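Long-range contacts in endoglucanase (Bacillus akibai, PDB 1UWW), which cleaves internal beta-1,4 linkages of cellulose and related glucans; this chain is its family 28 carbohydrate-binding module, specific for non-crystalline cellulose: residues L74-S79 with R164-I169; D80-E85 with D160-N165; V8-K13 with G25-W30. All blocks are in the same frame, centred on the assembly; numbering follows the deposited sequence.

Contact 1: L74-S79 with R164-I169; sequences LDFWKS and RNMMII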
loop_
_atom_site.group_PDB
_atom_site.type_symbol
_atom_site.label_atom_id
_atom_site.label_comp_id
_atom_site.label_asym_id
_atom_site.label_seq_id
_atom_site.Cartn_x
_atom_site.Cartn_y
_atom_site.Cartn_z
ATOM N N LEU A 74 1.603 -8.349 -13.233
ATOM C CA LEU A 74 1.493 -9.770 -13.570
ATOM C C LEU A 74 0.084 -10.253 -13.294
ATOM O O LEU A 74 -0.600 -9.719 -12.432
ATOM C CB LEU A 74 2.441 -10.609 -12.732
ATOM C CG LEU A 74 3.920 -10.421 -12.961
ATOM C CD1 LEU A 74 4.700 -11.293 -11.986
ATOM C CD2 LEU A 74 4.292 -10.842 -14.364
ATOM N N ASP A 75 -0.345 -11.273 -14.005
ATOM C CA ASP A 75 -1.688 -11.822 -13.907
ATOM C C ASP A 75 -1.601 -13.339 -14.013
ATOM O O ASP A 75 -0.865 -13.878 -14.832
ATOM C CB ASP A 75 -2.536 -11.193 -15.025
ATOM C CG ASP A 75 -4.011 -11.284 -14.828
ATOM O OD1 ASP A 75 -4.490 -11.716 -13.759
ATOM O OD2 ASP A 75 -4.770 -10.931 -15.778
ATOM N N PHE A 76 -2.388 -14.028 -13.205
ATOM C CA PHE A 76 -2.409 -15.486 -13.100
ATOM C C PHE A 76 -3.856 -15.948 -12.983
ATOM O O PHE A 76 -4.478 -15.742 -11.961
ATOM C CB PHE A 76 -1.587 -15.920 -11.881
ATOM C CG PHE A 76 -1.526 -17.387 -11.664
ATOM C CD1 PHE A 76 -0.628 -18.189 -12.364
ATOM C CD2 PHE A 76 -2.352 -17.986 -10.740
ATOM C CE1 PHE A 76 -0.548 -19.547 -12.104
ATOM C CE2 PHE A 76 -2.287 -19.343 -10.512
ATOM C CZ PHE A 76 -1.389 -20.123 -11.196
ATOM N N TRP A 77 -4.380 -16.560 -14.036
ATOM C CA TRP A 77 -5.736 -17.083 -14.054
ATOM C C TRP A 77 -5.736 -18.571 -13.770
ATOM O O TRP A 77 -5.035 -19.342 -14.438
ATOM C CB TRP A 77 -6.412 -16.825 -15.409
ATOM C CG TRP A 77 -6.744 -15.366 -15.649
ATOM C CD1 TRP A 77 -5.881 -14.313 -15.693
ATOM C CD2 TRP A 77 -8.052 -14.798 -15.863
ATOM N NE1 TRP A 77 -6.561 -13.137 -15.903
ATOM C CE2 TRP A 77 -7.892 -13.410 -16.021
ATOM C CE3 TRP A 77 -9.348 -15.334 -15.941
ATOM C CZ2 TRP A 77 -8.965 -12.553 -16.254
ATOM C CZ3 TRP A 77 -10.411 -14.471 -16.186
ATOM C CH2 TRP A 77 -10.212 -13.110 -16.334
ATOM N N LYS A 78 -6.546 -19.009 -12.818
ATOM C CA LYS A 78 -6.705 -20.422 -12.536
ATOM C C LYS A 78 -8.057 -20.688 -11.927
ATOM O O LYS A 78 -8.505 -19.956 -11.051
ATOM C CB LYS A 78 -5.608 -20.879 -11.575
ATOM C CG LYS A 78 -5.463 -22.383 -11.465
ATOM C CD LYS A 78 -4.424 -22.831 -10.426
ATOM C CE LYS A 78 -4.846 -24.131 -9.698
ATOM N NZ LYS A 78 -5.651 -23.814 -8.491
ATOM N N SER A 79 -8.721 -21.741 -12.408
ATOM C CA SER A 79 -9.888 -22.283 -11.730
ATOM C C SER A 79 -9.506 -22.825 -10.343
ATOM O O SER A 79 -8.357 -23.211 -10.083
ATOM C CB SER A 79 -10.557 -23.383 -12.578
ATOM O OG SER A 79 -9.665 -24.432 -12.880
ATOM N N ARG A 164 -10.615 -16.439 -9.083
ATOM C CA ARG A 164 -10.529 -16.316 -10.540
ATOM C C ARG A 164 -9.139 -16.020 -11.097
ATOM O O ARG A 164 -8.602 -16.751 -11.931
ATOM C CB ARG A 164 -11.534 -15.306 -11.098
ATOM C CG ARG A 164 -11.724 -15.408 -12.623
ATOM C CD ARG A 164 -12.523 -14.273 -13.216
ATOM N NE ARG A 164 -11.761 -13.049 -13.191
ATOM C CZ ARG A 164 -12.100 -11.929 -13.824
ATOM N NH1 ARG A 164 -13.237 -11.873 -14.514
ATOM N NH2 ARG A 164 -11.318 -10.869 -13.763
ATOM N N ASN A 165 -8.577 -14.911 -10.668
ATOM C CA ASN A 165 -7.246 -14.542 -11.068
ATOM C C ASN A 165 -6.569 -13.718 -9.989
ATOM O O ASN A 165 -7.231 -13.036 -9.200
ATOM C CB ASN A 165 -7.230 -13.836 -12.451
ATOM C CG ASN A 165 -7.939 -12.509 -12.458
ATOM O OD1 ASN A 165 -9.153 -12.444 -12.278
ATOM N ND2 ASN A 165 -7.204 -11.440 -12.674
HETATM N N MSE A 166 -5.245 -13.771 -10.002
HETATM C CA MSE A 166 -4.394 -13.073 -9.080
HETATM C C MSE A 166 -3.512 -12.146 -9.876
HETATM O O MSE A 166 -2.860 -12.543 -10.848
HETATM C CB MSE A 166 -3.539 -14.090 -8.345
HETATM C CG MSE A 166 -2.379 -13.530 -7.541
HETATM SE SE MSE A 166 -1.468 -14.783 -6.427
HETATM C CE MSE A 166 -1.516 -16.308 -7.521
HETATM N N MSE A 167 -3.564 -10.852 -9.601
HETATM C CA MSE A 167 -2.456 -9.954 -10.112
HETATM C C MSE A 167 -1.565 -9.405 -9.020
HETATM O O MSE A 167 -1.969 -9.227 -7.838
HETATM C CB MSE A 167 -2.979 -8.718 -10.933
HETATM C CG MSE A 167 -4.092 -9.151 -12.050
HETATM SE SE MSE A 167 -5.333 -7.790 -12.645
HETATM C CE MSE A 167 -4.127 -6.337 -12.338
ATOM N N ILE A 168 -0.361 -9.121 -9.464
ATOM C CA ILE A 168 0.700 -8.589 -8.621
ATOM C C ILE A 168 1.153 -7.327 -9.313
ATOM O O ILE A 168 1.595 -7.382 -10.479
ATOM C CB ILE A 168 1.874 -9.581 -8.415
ATOM C CG1 ILE A 168 1.344 -10.912 -7.870
ATOM C CG2 ILE A 168 2.865 -8.993 -7.466
ATOM C CD1 ILE A 168 2.386 -11.964 -7.743
ATOM N N ILE A 169 1.051 -6.208 -8.617
ATOM C CA ILE A 169 1.347 -4.884 -9.153
ATOM C C ILE A 169 2.622 -4.392 -8.536
ATOM O O ILE A 169 2.763 -4.402 -7.312
ATOM C CB ILE A 169 0.181 -3.929 -8.837
ATOM C CG1 ILE A 169 -1.115 -4.439 -9.481
ATOM C CG2 ILE A 169 0.513 -2.528 -9.385
ATOM C CD1 ILE A 169 -2.364 -3.738 -9.052
HETATM O O HOH W 1 -10.702 -19.395 -9.336
#

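Contact 2: D80-E85 with D160-N165; sequences DLVRGE and DTLLRN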
loop_
_atom_site.group_PDB
_atom_site.type_symbol
_atom_site.label_atom_id
_atom_site.label_comp_id
_atom_site.label_asym_id
_atom_site.label_seq_id
_atom_site.Cartn_x
_atom_site.Cartn_y
_atom_site.Cartn_z
ATOM N N ASP A 80 -10.477 -22.837 -9.451
ATOM C CA ASP A 80 -10.301 -23.309 -8.093
ATOM C C ASP A 80 -9.144 -22.607 -7.379
ATOM O O ASP A 80 -8.433 -23.204 -6.579
ATOM C CB ASP A 80 -10.140 -24.845 -8.061
ATOM C CG ASP A 80 -11.418 -25.577 -8.457
ATOM O OD1 ASP A 80 -12.525 -25.192 -8.003
ATOM O OD2 ASP A 80 -11.410 -26.562 -9.225
ATOM N N LEU A 81 -8.970 -21.316 -7.694
ATOM C CA LEU A 81 -8.039 -20.468 -6.967
ATOM C C LEU A 81 -8.733 -19.976 -5.716
ATOM O O LEU A 81 -9.694 -19.214 -5.807
ATOM C CB LEU A 81 -7.606 -19.281 -7.830
ATOM C CG LEU A 81 -6.519 -18.367 -7.280
ATOM C CD1 LEU A 81 -5.187 -19.099 -7.181
ATOM C CD2 LEU A 81 -6.365 -17.144 -8.194
ATOM N N VAL A 82 -8.271 -20.448 -4.575
ATOM C CA VAL A 82 -8.882 -20.139 -3.293
ATOM C C VAL A 82 -7.807 -19.930 -2.235
ATOM O O VAL A 82 -6.700 -20.470 -2.330
ATOM C CB VAL A 82 -9.888 -21.233 -2.826
ATOM C CG1 VAL A 82 -11.019 -21.414 -3.833
ATOM C CG2 VAL A 82 -9.169 -22.567 -2.520
ATOM N N ARG A 83 -8.159 -19.179 -1.197
ATOM C CA ARG A 83 -7.283 -18.985 -0.059
ATOM C C ARG A 83 -7.125 -20.236 0.785
ATOM O O ARG A 83 -6.062 -20.513 1.335
ATOM C CB ARG A 83 -7.798 -17.857 0.836
ATOM C CG ARG A 83 -6.941 -17.555 2.068
ATOM C CD ARG A 83 -7.401 -16.371 2.837
ATOM N NE ARG A 83 -8.763 -16.564 3.345
ATOM C CZ ARG A 83 -9.570 -15.594 3.740
ATOM N NH1 ARG A 83 -9.207 -14.327 3.706
ATOM N NH2 ARG A 83 -10.796 -15.891 4.169
ATOM N N GLY A 84 -8.218 -20.958 0.971
ATOM C CA GLY A 84 -8.202 -22.087 1.888
ATOM C C GLY A 84 -7.852 -21.640 3.289
ATOM O O GLY A 84 -8.191 -20.538 3.716
ATOM N N GLU A 85 -7.113 -22.479 4.000
ATOM C CA GLU A 85 -6.641 -22.145 5.335
ATOM C C GLU A 85 -5.317 -21.383 5.363
ATOM O O GLU A 85 -4.775 -21.090 6.408
ATOM C CB GLU A 85 -6.516 -23.414 6.174
ATOM C CG GLU A 85 -7.871 -23.973 6.566
ATOM C CD GLU A 85 -7.791 -25.316 7.286
ATOM O OE1 GLU A 85 -6.946 -26.166 6.926
ATOM O OE2 GLU A 85 -8.611 -25.531 8.200
ATOM N N ASP A 160 -13.327 -20.503 0.861
ATOM C CA ASP A 160 -13.740 -21.198 -0.355
ATOM C C ASP A 160 -14.149 -20.274 -1.520
ATOM O O ASP A 160 -14.594 -20.735 -2.559
ATOM C CB ASP A 160 -14.860 -22.217 -0.063
ATOM C CG ASP A 160 -16.201 -21.576 0.253
ATOM O OD1 ASP A 160 -16.331 -20.341 0.408
ATOM O OD2 ASP A 160 -17.215 -22.306 0.382
ATOM N N THR A 161 -13.990 -18.969 -1.358
ATOM C CA THR A 161 -14.340 -18.033 -2.438
ATOM C C THR A 161 -13.458 -18.237 -3.674
ATOM O O THR A 161 -12.224 -18.222 -3.562
ATOM C CB THR A 161 -14.149 -16.607 -1.967
ATOM O OG1 THR A 161 -15.001 -16.356 -0.847
ATOM C CG2 THR A 161 -14.551 -15.594 -3.056
ATOM N N LEU A 162 -14.054 -18.394 -4.845
ATOM C CA LEU A 162 -13.313 -18.506 -6.092
ATOM C C LEU A 162 -12.759 -17.130 -6.433
ATOM O O LEU A 162 -13.497 -16.174 -6.609
ATOM C CB LEU A 162 -14.187 -19.029 -7.224
ATOM C CG LEU A 162 -14.613 -20.484 -7.025
ATOM C CD1 LEU A 162 -15.717 -20.815 -8.044
ATOM C CD2 LEU A 162 -13.473 -21.447 -7.144
ATOM N N LEU A 163 -11.439 -17.039 -6.535
ATOM C CA LEU A 163 -10.759 -15.770 -6.725
ATOM C C LEU A 163 -10.533 -15.425 -8.200
ATOM O O LEU A 163 -10.274 -14.254 -8.515
ATOM C CB LEU A 163 -9.436 -15.789 -5.949
ATOM C CG LEU A 163 -9.592 -16.003 -4.435
ATOM C CD1 LEU A 163 -8.223 -16.218 -3.776
ATOM C CD2 LEU A 163 -10.328 -14.839 -3.812
ATOM N N ARG A 164 -10.615 -16.439 -9.083
ATOM C CA ARG A 164 -10.529 -16.316 -10.540
ATOM C C ARG A 164 -9.139 -16.020 -11.097
ATOM O O ARG A 164 -8.602 -16.751 -11.931
ATOM C CB ARG A 164 -11.534 -15.306 -11.098
ATOM C CG ARG A 164 -11.724 -15.408 -12.623
ATOM C CD ARG A 164 -12.523 -14.273 -13.216
ATOM N NE ARG A 164 -11.761 -13.049 -13.191
ATOM C CZ ARG A 164 -12.100 -11.929 -13.824
ATOM N NH1 ARG A 164 -13.237 -11.873 -14.514
ATOM N NH2 ARG A 164 -11.318 -10.869 -13.763
ATOM N N ASN A 165 -8.577 -14.911 -10.668
ATOM C CA ASN A 165 -7.246 -14.542 -11.068
ATOM C C ASN A 165 -6.569 -13.718 -9.989
ATOM O O ASN A 165 -7.231 -13.036 -9.200
ATOM C CB ASN A 165 -7.230 -13.836 -12.451
ATOM C CG ASN A 165 -7.939 -12.509 -12.458
ATOM O OD1 ASN A 165 -9.153 -12.444 -12.278
ATOM N ND2 ASN A 165 -7.204 -11.440 -12.674
HETATM O O HOH W 1 -10.702 -19.395 -9.336
HETATM O O HOH W 2 -10.650 -17.720 -1.283
#

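Contact 3: V8-K13 with G25-W30; sequences VVHDPK and GTRQGW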
loop_
_atom_site.group_PDB
_atom_site.type_symbol
_atom_site.label_atom_id
_atom_site.label_comp_id
_atom_site.label_asym_id
_atom_site.label_seq_id
_atom_site.Cartn_x
_atom_site.Cartn_y
_atom_site.Cartn_z
ATOM N N VAL A 8 6.385 -8.601 -29.440
ATOM C CA VAL A 8 7.282 -9.109 -28.364
ATOM C C VAL A 8 7.049 -10.606 -28.166
ATOM O O VAL A 8 5.907 -11.074 -28.183
ATOM C CB VAL A 8 7.077 -8.292 -27.058
ATOM C CG1 VAL A 8 7.327 -9.120 -25.787
ATOM C CG2 VAL A 8 7.969 -7.051 -27.073
ATOM N N VAL A 9 8.150 -11.332 -27.980
ATOM C CA VAL A 9 8.145 -12.786 -27.807
ATOM C C VAL A 9 8.492 -13.206 -26.362
ATOM O O VAL A 9 9.593 -12.987 -25.853
ATOM C CB VAL A 9 9.115 -13.487 -28.786
ATOM C CG1 VAL A 9 9.187 -15.005 -28.495
ATOM C CG2 VAL A 9 8.701 -13.207 -30.244
ATOM N N HIS A 10 7.527 -13.844 -25.737
ATOM C CA HIS A 10 7.713 -14.392 -24.403
ATOM C C HIS A 10 8.147 -15.830 -24.500
ATOM O O HIS A 10 7.983 -16.469 -25.536
ATOM C CB HIS A 10 6.403 -14.317 -23.666
ATOM C CG HIS A 10 5.815 -12.949 -23.659
ATOM N ND1 HIS A 10 6.371 -11.904 -22.953
ATOM C CD2 HIS A 10 4.745 -12.434 -24.311
ATOM C CE1 HIS A 10 5.633 -10.822 -23.119
ATOM N NE2 HIS A 10 4.649 -11.114 -23.951
ATOM N N ASP A 11 8.691 -16.363 -23.420
ATOM C CA ASP A 11 8.812 -17.803 -23.277
ATOM C C ASP A 11 7.404 -18.453 -23.248
ATOM O O ASP A 11 6.390 -17.778 -23.050
ATOM C CB ASP A 11 9.593 -18.157 -22.006
ATOM C CG ASP A 11 11.093 -18.155 -22.210
ATOM O OD1 ASP A 11 11.596 -17.934 -23.344
ATOM O OD2 ASP A 11 11.898 -18.377 -21.288
ATOM N N PRO A 12 7.319 -19.766 -23.468
ATOM C CA PRO A 12 6.013 -20.436 -23.533
ATOM C C PRO A 12 5.160 -20.186 -22.270
ATOM O O PRO A 12 5.719 -20.219 -21.164
ATOM C CB PRO A 12 6.393 -21.913 -23.676
ATOM C CG PRO A 12 7.733 -21.897 -24.296
ATOM C CD PRO A 12 8.435 -20.716 -23.684
ATOM N N LYS A 13 3.874 -19.890 -22.433
ATOM C CA LYS A 13 2.998 -19.581 -21.300
ATOM C C LYS A 13 2.788 -20.789 -20.395
ATOM O O LYS A 13 2.791 -20.656 -19.170
ATOM C CB LYS A 13 1.648 -19.034 -21.764
ATOM C CG LYS A 13 0.737 -18.610 -20.617
ATOM C CD LYS A 13 -0.503 -17.921 -21.128
ATOM C CE LYS A 13 -1.345 -17.398 -19.990
ATOM N NZ LYS A 13 -2.281 -16.370 -20.504
ATOM N N GLY A 25 10.534 -24.905 -18.170
ATOM C CA GLY A 25 10.741 -24.070 -19.338
ATOM C C GLY A 25 9.563 -23.190 -19.730
ATOM O O GLY A 25 9.617 -22.552 -20.794
ATOM N N THR A 26 8.530 -23.103 -18.878
ATOM C CA THR A 26 7.373 -22.252 -19.144
ATOM C C THR A 26 7.095 -21.270 -18.011
ATOM O O THR A 26 7.617 -21.389 -16.913
ATOM C CB THR A 26 6.075 -23.059 -19.335
ATOM O OG1 THR A 26 5.523 -23.452 -18.069
ATOM C CG2 THR A 26 6.277 -24.371 -20.128
ATOM N N ARG A 27 6.204 -20.328 -18.314
ATOM C CA ARG A 27 5.718 -19.317 -17.377
ATOM C C ARG A 27 4.631 -19.847 -16.445
ATOM O O ARG A 27 4.106 -19.088 -15.644
ATOM C CB ARG A 27 5.207 -18.105 -18.135
ATOM C CG ARG A 27 6.255 -17.417 -18.974
ATOM C CD ARG A 27 5.710 -16.204 -19.686
ATOM N NE ARG A 27 5.044 -16.522 -20.948
ATOM C CZ ARG A 27 3.936 -15.990 -21.400
ATOM N NH1 ARG A 27 3.190 -15.179 -20.671
ATOM N NH2 ARG A 27 3.522 -16.333 -22.619
ATOM N N GLN A 28 4.294 -21.127 -16.540
ATOM C CA GLN A 28 3.292 -21.750 -15.673
ATOM C C GLN A 28 2.016 -20.907 -15.509
ATOM O O GLN A 28 1.458 -20.772 -14.420
ATOM C CB GLN A 28 3.881 -22.176 -14.334
ATOM C CG GLN A 28 5.007 -23.208 -14.506
ATOM C CD GLN A 28 5.343 -23.936 -13.237
ATOM O OE1 GLN A 28 5.792 -23.341 -12.262
ATOM N NE2 GLN A 28 5.110 -25.249 -13.227
ATOM N N GLY A 29 1.543 -20.359 -16.615
ATOM C CA GLY A 29 0.293 -19.624 -16.655
ATOM C C GLY A 29 0.359 -18.137 -16.360
ATOM O O GLY A 29 -0.677 -17.466 -16.411
ATOM N N TRP A 30 1.535 -17.625 -16.016
ATOM C CA TRP A 30 1.720 -16.195 -15.721
ATOM C C TRP A 30 1.856 -15.380 -16.998
ATOM O O TRP A 30 2.552 -15.785 -17.936
ATOM C CB TRP A 30 2.952 -16.008 -14.831
ATOM C CG TRP A 30 2.723 -16.495 -13.442
ATOM C CD1 TRP A 30 2.891 -17.760 -12.955
ATOM C CD2 TRP A 30 2.222 -15.712 -12.360
ATOM N NE1 TRP A 30 2.540 -17.798 -11.631
ATOM C CE2 TRP A 30 2.098 -16.562 -11.247
ATOM C CE3 TRP A 30 1.815 -14.379 -12.232
ATOM C CZ2 TRP A 30 1.623 -16.115 -10.014
ATOM C CZ3 TRP A 30 1.346 -13.934 -11.016
ATOM C CH2 TRP A 30 1.255 -14.804 -9.912
HETATM O O HOH W 3 12.097 -21.205 -21.126
#

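Contact 1: L74-S79 with R164-I169
Asn165 lies flat against the indole of Trp77, the amide and ring planes only 15° apart, and its side chain can be traced outward one atom at a time. Asn165 CB sits 3.4 Å from the centroid of the five-membered ring of Trp77, almost exactly on the ring normal, which makes it a CH-pi contact. With chi1 at 65°, CG stands between the backbone N and the carbonyl carbon, and Asn165 CG comes within 3.7 Å of Trp77 CE2. At the tip the two branches part. Asn165 ND2 donates to the syn lone pair of Asp75 OD1 at 2.9 Å and has a second acceptor in Gln112 OE1. Asn165 OD1 is gripped side-on by Arg164, from NE at 2.8 Å and NH2 at 3.1 Å, both nitrogens arriving from the same face of the amide.

The backbones beneath this cluster are neighbouring antiparallel strands, 73-77 and 165-173, in one sheet of the module's beta-sandwich; Trp77 faces Asn165 as a non-hydrogen-bonded pair, while Phe76 with Met166 and Leu74 with Ile168 are hydrogen-bonded pairs. On the face bearing Trp77, the Arg164 guanidinium is turned 26° from the indole, and Trp77 CH2 lies over its centre, 3.4 Å from Arg164 CZ. The indole is tethered at its edge too: Trp77 NE1 donates to Asp75 OD2 at 2.8 Å, approaching from above the carboxylate plane. The face that carries Phe76 is apolar. There the selenomethionine methyl Met166 CE meets Phe76 CD2 at 3.7 Å, and Trp30 packs against both residues.

Contact 2: D80-E85 with D160-N165
Leu81 and Leu163 meet through backbone and side chain together. Leu163 N donates to Leu81 O at 2.9 Å, nearly along the C=O axis, and this is the one direct hydrogen bond between the two segments. The same oxygen also touches the side chain of the donor, with Leu163 CB 3.4 Å from Leu81 O. In Leu81, chi1 of -174° sets CG anti to the backbone N; beyond it, CD2 lies 4.0 Å from Leu163 CB, and it touches the main chain of Asn165 as well. The two leucine side chains cross at about a right angle.

Val82 takes a different route. Its chi1 of -59° places CG1 anti to the carbonyl carbon, and Val82 CG1 rests 3.4 Å from Thr161 O, an apolar methyl against a backbone oxygen. Leu162 reaches back to the first segment by one branch: Leu162 CD2 lies 3.8 Å from Asp80 CA and 4.1 Å from Val82 CG1. The Arg83 side chain stays clear of 160-165, its guanidinium held by Asp159 in a salt bridge and by the carbonyls of Val151 and Ile154; it is Arg83 N that lies near Leu163 CD1.

Two waters also bridge the backbones. One molecule accepts from both Leu81 N and Arg164 N, while another lies 2.9 Å from Arg83 N, accepting from it and donating to Thr161 O. A single main-chain bond, two bridging waters and no paired strands mark this as loop-to-loop packing, joining the segments that follow strand 73-77 and precede strand 165-173 in the beta-sandwich.

Contact 3: V8-K13 with G25-W30
Arg27 slots its guanidinium between His10 and Lys13, and this is the tightly packed part of the contact. His10 CB lies over one face, 3.7 Å from Arg27 NH2; on the opposite face Lys13 CB approaches the same NH2 to 3.4 Å. The edge is used as well: Arg27 NE donates to Asp11 O at 2.8 Å, with the oxygen close to the guanidinium plane but the donor standing above the carbonyl plane, and NH2 adds a weak bond to that oxygen. A chi3 of -84° bends the chain at NE. Arg27 NH1 forms a salt bridge with Asp31, so charge and both faces are engaged at once.

The main chains close the same region. Arg27 N donates to Pro12 O at 2.9 Å, and Gly29 N donates to Lys13 O, also at 2.9 Å and almost straight, with an angle of 171° at the hydrogen. Lys13, though exposed, is packed along its extended chain, with CE 3.6 Å from Gly29 O before NZ reaches Asp31 in a salt bridge.

Packing thins toward solvent around Pro12 and Gly25. Pro12 CD touches Gly25 O at 3.6 Å, and a water donates to both Asp11 OD2 and Gly25 O, linking the two segments there; Asp11 OD2 also accepts from Ile44 N.

What receives the 8-13 segment is a type I' beta turn from Arg27 to Trp30, overlapped at its start by an ST turn in which Thr26 OG1, also hydrogen-bonded to Asp24 OD1, accepts from Gln28 N. The beta turn leads into strand 30-32, an outer strand of its sheet in the sandwich.

Contact 1 is the buried one, a pairing of neighbouring strands, whereas contacts 2 and 3 are partly buried loop associations farther from the chain's centre. Contacts 1 and 2 share Arg164, Asn165 and a water: the first segments follow one another along the chain, and regular strand bonding gives way to a single backbone bond and water bridges, with Leu81 CD2 packing near Met166 N at the junction. Contact 3 meets contact 1 mainly through Trp30, which packs on Phe76 and Ile168, with Gln28 O also against the Phe76 ring, but does not touch contact 2. Its chemistry centres on a charged guanidinium; contact 1 combines polar and apolar sheet faces, and contact 2 relies mainly on aliphatic groups.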